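Local coordinates for inorganic pyrophosphatase (PDB 5TEA), which catalyses the magnesium-dependent hydrolysis of inorganic pyrophosphate to two phosphate ions and works as a homohexamer, at the interface of chains A and B and the interface of chains A and C. Residues are numbered along the deposited sequence; one frame, centred on the assembly and turned at random. Chains: chain A/B/C, Inorganic pyrophosphatase.

Contact 1: the interface of chains A and B. Residues chain A 119, 121-123; chain B 51-54.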
# COMPACT_ATOMS: atom_id res chain seq x y z
N PRO A 119 -15.51 16.20 -0.78
CA PRO A 119 -15.41 16.87 0.53
C PRO A 119 -15.63 18.36 0.34
O PRO A 119 -15.21 18.94 -0.67
CB PRO A 119 -13.99 16.55 1.00
CG PRO A 119 -13.57 15.35 0.19
CD PRO A 119 -14.24 15.54 -1.14
N ASP A 121 -14.37 20.80 1.89
CA ASP A 121 -13.17 21.59 2.12
C ASP A 121 -12.02 20.73 1.59
O ASP A 121 -11.55 19.85 2.31
CB ASP A 121 -13.02 21.93 3.60
CG ASP A 121 -11.89 22.93 3.88
OD1 ASP A 121 -11.07 23.20 2.98
OD2 ASP A 121 -11.83 23.44 5.02
N ASP A 122 -11.60 20.95 0.35
CA ASP A 122 -10.53 20.14 -0.24
C ASP A 122 -9.36 21.04 -0.60
O ASP A 122 -9.33 21.64 -1.67
CB ASP A 122 -11.03 19.37 -1.46
CG ASP A 122 -9.98 18.40 -2.00
OD1 ASP A 122 -8.76 18.62 -1.78
OD2 ASP A 122 -10.37 17.41 -2.64
N ARG A 123 -8.35 21.07 0.28
CA ARG A 123 -7.18 21.91 0.07
C ARG A 123 -6.05 21.18 -0.66
O ARG A 123 -4.97 21.74 -0.82
CB ARG A 123 -6.71 22.45 1.42
CG ARG A 123 -7.86 23.18 2.11
CD ARG A 123 -7.48 23.93 3.36
NE ARG A 123 -8.68 24.42 4.02
CZ ARG A 123 -8.69 25.19 5.11
NH1 ARG A 123 -7.55 25.57 5.66
NH2 ARG A 123 -9.84 25.57 5.63
N LEU B 51 -14.06 13.98 9.31
CA LEU B 51 -13.08 14.44 8.33
C LEU B 51 -13.36 15.92 8.10
O LEU B 51 -14.28 16.27 7.36
CB LEU B 51 -13.20 13.63 7.04
CG LEU B 51 -12.25 13.82 5.86
CD1 LEU B 51 -12.64 14.97 4.96
CD2 LEU B 51 -10.83 13.97 6.34
N ASP B 52 -12.59 16.78 8.77
CA ASP B 52 -12.78 18.23 8.60
C ASP B 52 -12.48 18.65 7.17
O ASP B 52 -13.27 19.37 6.55
CB ASP B 52 -11.89 19.01 9.56
CG ASP B 52 -12.29 18.85 11.01
OD1 ASP B 52 -13.48 18.58 11.28
OD2 ASP B 52 -11.41 19.01 11.89
N ARG B 53 -11.33 18.26 6.65
CA ARG B 53 -10.93 18.69 5.32
C ARG B 53 -9.87 17.74 4.78
O ARG B 53 -9.31 16.91 5.50
CB ARG B 53 -10.40 20.13 5.34
CG ARG B 53 -9.13 20.33 6.16
CD ARG B 53 -8.69 21.77 6.07
NE ARG B 53 -7.49 22.06 6.86
CZ ARG B 53 -7.50 22.73 8.01
NH1 ARG B 53 -8.64 23.17 8.51
NH2 ARG B 53 -6.36 22.95 8.65
N ILE B 54 -9.61 17.88 3.48
CA ILE B 54 -8.46 17.28 2.83
C ILE B 54 -7.35 18.31 2.86
O ILE B 54 -7.54 19.44 2.40
CB ILE B 54 -8.79 16.87 1.38
CG1 ILE B 54 -10.09 16.05 1.31
CG2 ILE B 54 -7.62 16.10 0.76
CD1 ILE B 54 -9.96 14.64 1.92
O HOH W 1 -14.93 18.79 4.08
O HOH W 2 -11.54 22.47 7.85

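Contact 2: the interface of chains A and C. Residues chain A 58-59, 145, 149, 152-153; chain C 58-59, 145, 149.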
# COMPACT_ATOMS: atom_id res chain seq x y z
N ILE A 58 -12.47 -7.66 -9.27
CA ILE A 58 -12.53 -6.78 -10.45
C ILE A 58 -13.57 -5.68 -10.31
O ILE A 58 -13.58 -4.75 -11.13
CB ILE A 58 -12.83 -7.56 -11.76
CG1 ILE A 58 -14.17 -8.31 -11.68
CG2 ILE A 58 -11.67 -8.52 -12.08
CD1 ILE A 58 -14.67 -8.83 -13.05
N PHE A 59 -14.44 -5.75 -9.31
CA PHE A 59 -15.48 -4.75 -9.10
C PHE A 59 -15.26 -3.99 -7.80
O PHE A 59 -16.20 -3.70 -7.07
CB PHE A 59 -16.87 -5.38 -9.14
CG PHE A 59 -17.22 -6.00 -10.45
CD1 PHE A 59 -17.06 -5.28 -11.63
CD2 PHE A 59 -17.73 -7.29 -10.52
CE1 PHE A 59 -17.39 -5.84 -12.86
CE2 PHE A 59 -18.07 -7.87 -11.75
CZ PHE A 59 -17.90 -7.14 -12.92
N PHE A 145 -19.93 2.37 -15.99
CA PHE A 145 -19.66 0.97 -16.31
C PHE A 145 -19.71 0.10 -15.05
O PHE A 145 -20.33 -0.98 -15.06
CB PHE A 145 -18.31 0.82 -17.02
CG PHE A 145 -18.02 -0.60 -17.47
CD1 PHE A 145 -17.48 -1.54 -16.58
CD2 PHE A 145 -18.28 -1.00 -18.77
CE1 PHE A 145 -17.22 -2.84 -16.99
CE2 PHE A 145 -18.03 -2.29 -19.19
CZ PHE A 145 -17.50 -3.21 -18.30
N HIS A 149 -22.45 -3.06 -14.34
CA HIS A 149 -21.97 -4.43 -14.46
C HIS A 149 -21.56 -5.13 -13.16
O HIS A 149 -21.23 -6.32 -13.22
CB HIS A 149 -20.78 -4.49 -15.43
CG HIS A 149 -21.14 -4.14 -16.83
ND1 HIS A 149 -21.73 -5.03 -17.69
CD2 HIS A 149 -21.01 -2.98 -17.52
CE1 HIS A 149 -21.95 -4.45 -18.86
NE2 HIS A 149 -21.52 -3.20 -18.78
N ASP A 152 -22.65 -8.66 -12.55
CA ASP A 152 -22.76 -9.50 -13.74
C ASP A 152 -22.35 -10.95 -13.50
O ASP A 152 -22.82 -11.84 -14.20
CB ASP A 152 -21.94 -8.93 -14.90
CG ASP A 152 -22.67 -7.81 -15.64
OD1 ASP A 152 -23.66 -7.29 -15.10
OD2 ASP A 152 -22.24 -7.46 -16.77
N LEU A 153 -21.46 -11.21 -12.53
CA LEU A 153 -21.05 -12.59 -12.34
C LEU A 153 -22.09 -13.42 -11.61
O LEU A 153 -22.02 -14.65 -11.64
CB LEU A 153 -19.71 -12.66 -11.59
CG LEU A 153 -18.54 -12.04 -12.34
CD1 LEU A 153 -17.27 -12.26 -11.53
CD2 LEU A 153 -18.39 -12.60 -13.74
N ILE C 58 -10.77 1.13 -13.47
CA ILE C 58 -11.65 -0.01 -13.24
C ILE C 58 -11.19 -1.26 -13.98
O ILE C 58 -11.71 -2.35 -13.71
CB ILE C 58 -13.10 0.31 -13.63
CG1 ILE C 58 -13.21 0.64 -15.13
CG2 ILE C 58 -13.64 1.48 -12.76
CD1 ILE C 58 -14.65 0.72 -15.67
N PHE C 59 -10.25 -1.14 -14.92
CA PHE C 59 -9.74 -2.28 -15.67
C PHE C 59 -8.27 -2.55 -15.34
O PHE C 59 -7.47 -2.88 -16.21
CB PHE C 59 -9.91 -2.08 -17.17
CG PHE C 59 -11.35 -2.03 -17.61
CD1 PHE C 59 -12.26 -2.95 -17.13
CD2 PHE C 59 -11.79 -1.06 -18.50
CE1 PHE C 59 -13.59 -2.90 -17.52
CE2 PHE C 59 -13.11 -1.01 -18.90
CZ PHE C 59 -14.01 -1.93 -18.42
N PHE C 145 -14.30 -11.92 -17.66
CA PHE C 145 -14.99 -10.64 -17.74
C PHE C 145 -14.01 -9.53 -18.10
O PHE C 145 -14.28 -8.71 -18.98
CB PHE C 145 -15.68 -10.31 -16.42
CG PHE C 145 -16.51 -9.05 -16.49
CD1 PHE C 145 -15.92 -7.80 -16.34
CD2 PHE C 145 -17.87 -9.12 -16.73
CE1 PHE C 145 -16.68 -6.64 -16.42
CE2 PHE C 145 -18.65 -7.96 -16.82
CZ PHE C 145 -18.06 -6.72 -16.66
N HIS C 149 -14.10 -7.11 -21.66
CA HIS C 149 -14.63 -5.76 -21.50
C HIS C 149 -13.60 -4.64 -21.41
O HIS C 149 -14.00 -3.47 -21.32
CB HIS C 149 -15.53 -5.70 -20.26
CG HIS C 149 -16.81 -6.46 -20.43
ND1 HIS C 149 -17.85 -6.00 -21.21
CD2 HIS C 149 -17.20 -7.67 -19.96
CE1 HIS C 149 -18.83 -6.88 -21.19
NE2 HIS C 149 -18.46 -7.91 -20.44
O HOH W 3 -13.96 -3.61 -13.68

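Contact 3: the interface of chains A and B. Residues chain A 12, 16, 92-94; chain B 43, 46, 48-50.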
# COMPACT_ATOMS: atom_id res chain seq x y z
N PHE A 12 -25.63 7.47 14.21
CA PHE A 12 -25.44 8.47 13.17
C PHE A 12 -26.75 9.14 12.75
O PHE A 12 -26.81 10.36 12.59
CB PHE A 12 -24.76 7.85 11.94
CG PHE A 12 -23.29 7.64 12.11
CD1 PHE A 12 -22.43 8.72 12.24
CD2 PHE A 12 -22.75 6.36 12.13
CE1 PHE A 12 -21.07 8.53 12.40
CE2 PHE A 12 -21.39 6.16 12.28
CZ PHE A 12 -20.55 7.25 12.42
N LEU A 16 -26.50 13.03 13.67
CA LEU A 16 -26.32 13.81 12.45
C LEU A 16 -27.64 13.99 11.72
O LEU A 16 -28.43 13.05 11.61
CB LEU A 16 -25.33 13.13 11.50
CG LEU A 16 -23.84 13.26 11.71
CD1 LEU A 16 -23.14 12.32 10.73
CD2 LEU A 16 -23.41 14.69 11.49
N GLY A 92 -16.43 4.65 8.41
CA GLY A 92 -16.88 5.14 9.69
C GLY A 92 -16.61 6.60 9.98
O GLY A 92 -17.05 7.10 11.01
N VAL A 93 -15.87 7.30 9.12
CA VAL A 93 -15.65 8.73 9.25
C VAL A 93 -16.82 9.46 8.61
O VAL A 93 -17.31 9.02 7.56
CB VAL A 93 -14.31 9.12 8.60
CG1 VAL A 93 -14.07 10.59 8.67
CG2 VAL A 93 -13.15 8.35 9.26
N PHE A 94 -17.26 10.56 9.20
CA PHE A 94 -18.29 11.38 8.56
C PHE A 94 -17.69 12.72 8.16
O PHE A 94 -16.63 13.13 8.65
CB PHE A 94 -19.52 11.56 9.46
CG PHE A 94 -19.39 12.65 10.48
CD1 PHE A 94 -18.85 12.39 11.73
CD2 PHE A 94 -19.86 13.93 10.20
CE1 PHE A 94 -18.74 13.40 12.67
CE2 PHE A 94 -19.75 14.94 11.14
CZ PHE A 94 -19.20 14.67 12.37
N ASN B 43 -15.10 14.49 17.28
CA ASN B 43 -16.15 15.47 17.54
C ASN B 43 -16.82 15.08 18.86
O ASN B 43 -17.53 14.08 18.93
CB ASN B 43 -17.15 15.51 16.38
CG ASN B 43 -18.19 16.60 16.53
OD1 ASN B 43 -18.70 16.85 17.62
ND2 ASN B 43 -18.52 17.25 15.41
N LEU B 46 -20.84 14.90 18.98
CA LEU B 46 -21.45 13.78 18.28
C LEU B 46 -20.85 12.43 18.66
O LEU B 46 -21.42 11.40 18.29
CB LEU B 46 -21.34 13.98 16.77
CG LEU B 46 -21.98 15.27 16.25
CD1 LEU B 46 -21.38 15.72 14.94
CD2 LEU B 46 -23.47 15.08 16.08
N ALA B 48 -18.08 11.08 17.46
CA ALA B 48 -17.75 10.49 16.17
C ALA B 48 -16.53 11.19 15.61
O ALA B 48 -16.22 12.32 15.99
CB ALA B 48 -18.93 10.59 15.18
N PHE B 49 -15.83 10.51 14.72
CA PHE B 49 -14.67 11.09 14.05
C PHE B 49 -15.14 11.78 12.77
O PHE B 49 -15.86 11.20 11.97
CB PHE B 49 -13.62 10.02 13.74
CG PHE B 49 -12.99 9.44 14.97
CD1 PHE B 49 -13.56 8.36 15.62
CD2 PHE B 49 -11.84 10.00 15.50
CE1 PHE B 49 -12.99 7.84 16.77
CE2 PHE B 49 -11.26 9.48 16.65
CZ PHE B 49 -11.84 8.40 17.28
N GLN B 50 -14.73 13.04 12.62
CA GLN B 50 -15.12 13.87 11.48
C GLN B 50 -13.90 14.15 10.62
O GLN B 50 -12.83 14.50 11.14
CB GLN B 50 -15.74 15.18 11.96
CG GLN B 50 -16.10 16.14 10.83
CD GLN B 50 -16.92 17.32 11.34
OE1 GLN B 50 -17.11 17.47 12.55
NE2 GLN B 50 -17.42 18.14 10.42
O HOH W 4 -16.67 7.96 13.91

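Contact 1: the interface of chains A and B
A:Asp122 and B:Ile54 form a parallel beta bridge that joins two subunits of the hexamer. The protein is a family I type soluble pyrophosphatase, a homohexamer in its bacterial form. The loop that follows strand 114-119 of chain A lies along the end of strand 48-54 of chain B. The flanking residues of A:Asp122 make the bonds. B:Ile54 N donates to A:Asp121 O at 3.0 Å, and A:Arg123 N donates to B:Ile54 O at 2.8 Å. Both backbone groups of B:Ile54 are thus used.

Beside this bridge two arginines stack. The guanidinium planes of A:Arg123 and B:Arg53 are 8° apart, and A:Arg123 NH1 lies over the centre of the B:Arg53 group. B:Arg53 CD lies 3.3 Å above the plane of the A:Arg123 guanidinium, offset toward its rim. A:Asp121 takes A:Arg123 NE on OD1 at 2.9 Å, a salt bridge within chain A, and NH2 on the syn lone pair of OD2. This side-on grip fixes the rotation of A:Arg123. A:Asp121 OD2 also reaches B:Arg53 NH1 through water 2. B:Arg53 CG sits between its backbone N and carbonyl carbon (chi1 64°), which carries the extended chain alongside A:Asp121. B:Arg53 is a predicted substrate-binding residue, so the neighbouring subunit may help to place it.

The side chain of B:Ile54 packs with CG1 on A:Pro119 CG at 3.7 Å, while B:Ile54 CB meets A:Asp122 OD1 at 3.6 Å.

Contact 2: the interface of chains A and C
C:Phe145 and A:Phe145 meet rim to rim across a two-fold interface between subunits of the hexamer, with A:Phe145 CE1 and C:Phe145 CE1 3.9 Å apart. The contact is mainly apolar, and no polar atom of one side bonds directly to the other.

C:Phe145 is held on both faces. A:Phe59 comes edge-on over one face, with CZ above the ring centre and the planes 77° apart. C:His149 CD2, from its own chain, covers the opposite face of C:Phe145 at 3.4 Å above the plane. A:Phe145 is clamped in much the same way by C:Phe59 and A:His149, with C:Phe59 CZ nearer the rim. In A:Phe145 and C:Phe145 CG is anti to the backbone N (chi1 -175° in C:Phe145), which sends the ring across to the partner.

A:Ile58 adds its tip. Its CD1 touches C:Phe145 CD1 at 3.7 Å, and C:Ile58 does the same to A:Phe145. A:His149 CB meets C:Phe145 CZ at 3.7 Å. A:Asp152 OD2 lies at the edge of C:Phe145, in the ring plane, near CE2. The same oxygen accepts a bond from A:His149 ND1 at 2.6 Å, which would steady the imidazole. Water 3 joins the carbonyls A:Ile58 O and C:Ile58 O.

In each subunit the site pairs the C-terminal part of helix 137-149 with the short 3-10 helix 57-59.

Contact 3: the interface of chains A and B
A:Phe94 lies against strand 48-54 of chain B, in a short parallel beta bridge between subunits of this hexameric family I type pyrophosphatase. A:Phe94 pairs with B:Gln50 in the bridge. A:Phe94 N donates to B:Phe49 O at 3.2 Å. A second link runs through water 4, which joins A:Gly92 O to B:Phe49 N.

Chain B hides 89 Å² of A:Phe94, the largest share of the patch. Its CG stands between the backbone N and the carbonyl carbon (chi1 83°), and the ring thereby lies beside the partner strand. B:Gln50 covers one face. B:Gln50 CB is 3.9 Å from the centroid of the A:Phe94 ring, a CH-pi contact, and CG lies over the rim. The extended side chain carries its amide on past CZ, tilted 30° from the ring. B:Asn43 ND2 donates to B:Gln50 OE1 at 3.2 Å and helps to hold that amide in place.

B:Leu46 meets the tip of the ring, crossing it at about a right angle, with B:Leu46 CD1 3.5 Å from A:Phe94 CZ. B:Ala48 CB touches A:Phe94 CE1 at 3.8 Å. B:Leu46 N donates a hydrogen bond to B:Asn43 OD1 from above the carbonyl plane, so B:Asn43 may also help to position B:Leu46. A:Phe12 and A:Leu16, near the start of the modelled chain, add looser apolar contacts. A:Phe12 CE1 is 4.1 Å from B:Ala48 CB.

Contact 1 and contact 3 belong to one interface, that of chains A and B. Their C-alpha centres are about 14 Å apart, and both use strand 48-54 of chain B: contact 3 its start, contact 1 its end. Chain A meets it with separate pieces, the start of strand 94-107 and the loop after strand 114-119. Contact 2 joins chain A to chain C, its C-alpha centre about 31 Å from that of contact 1 and 32 Å from that of contact 3. It is a two-fold contact, whereas the A-B interface is not an exact two-fold. Each subunit thus meets its neighbours through two kinds of surface, which together would help to hold the hexamer.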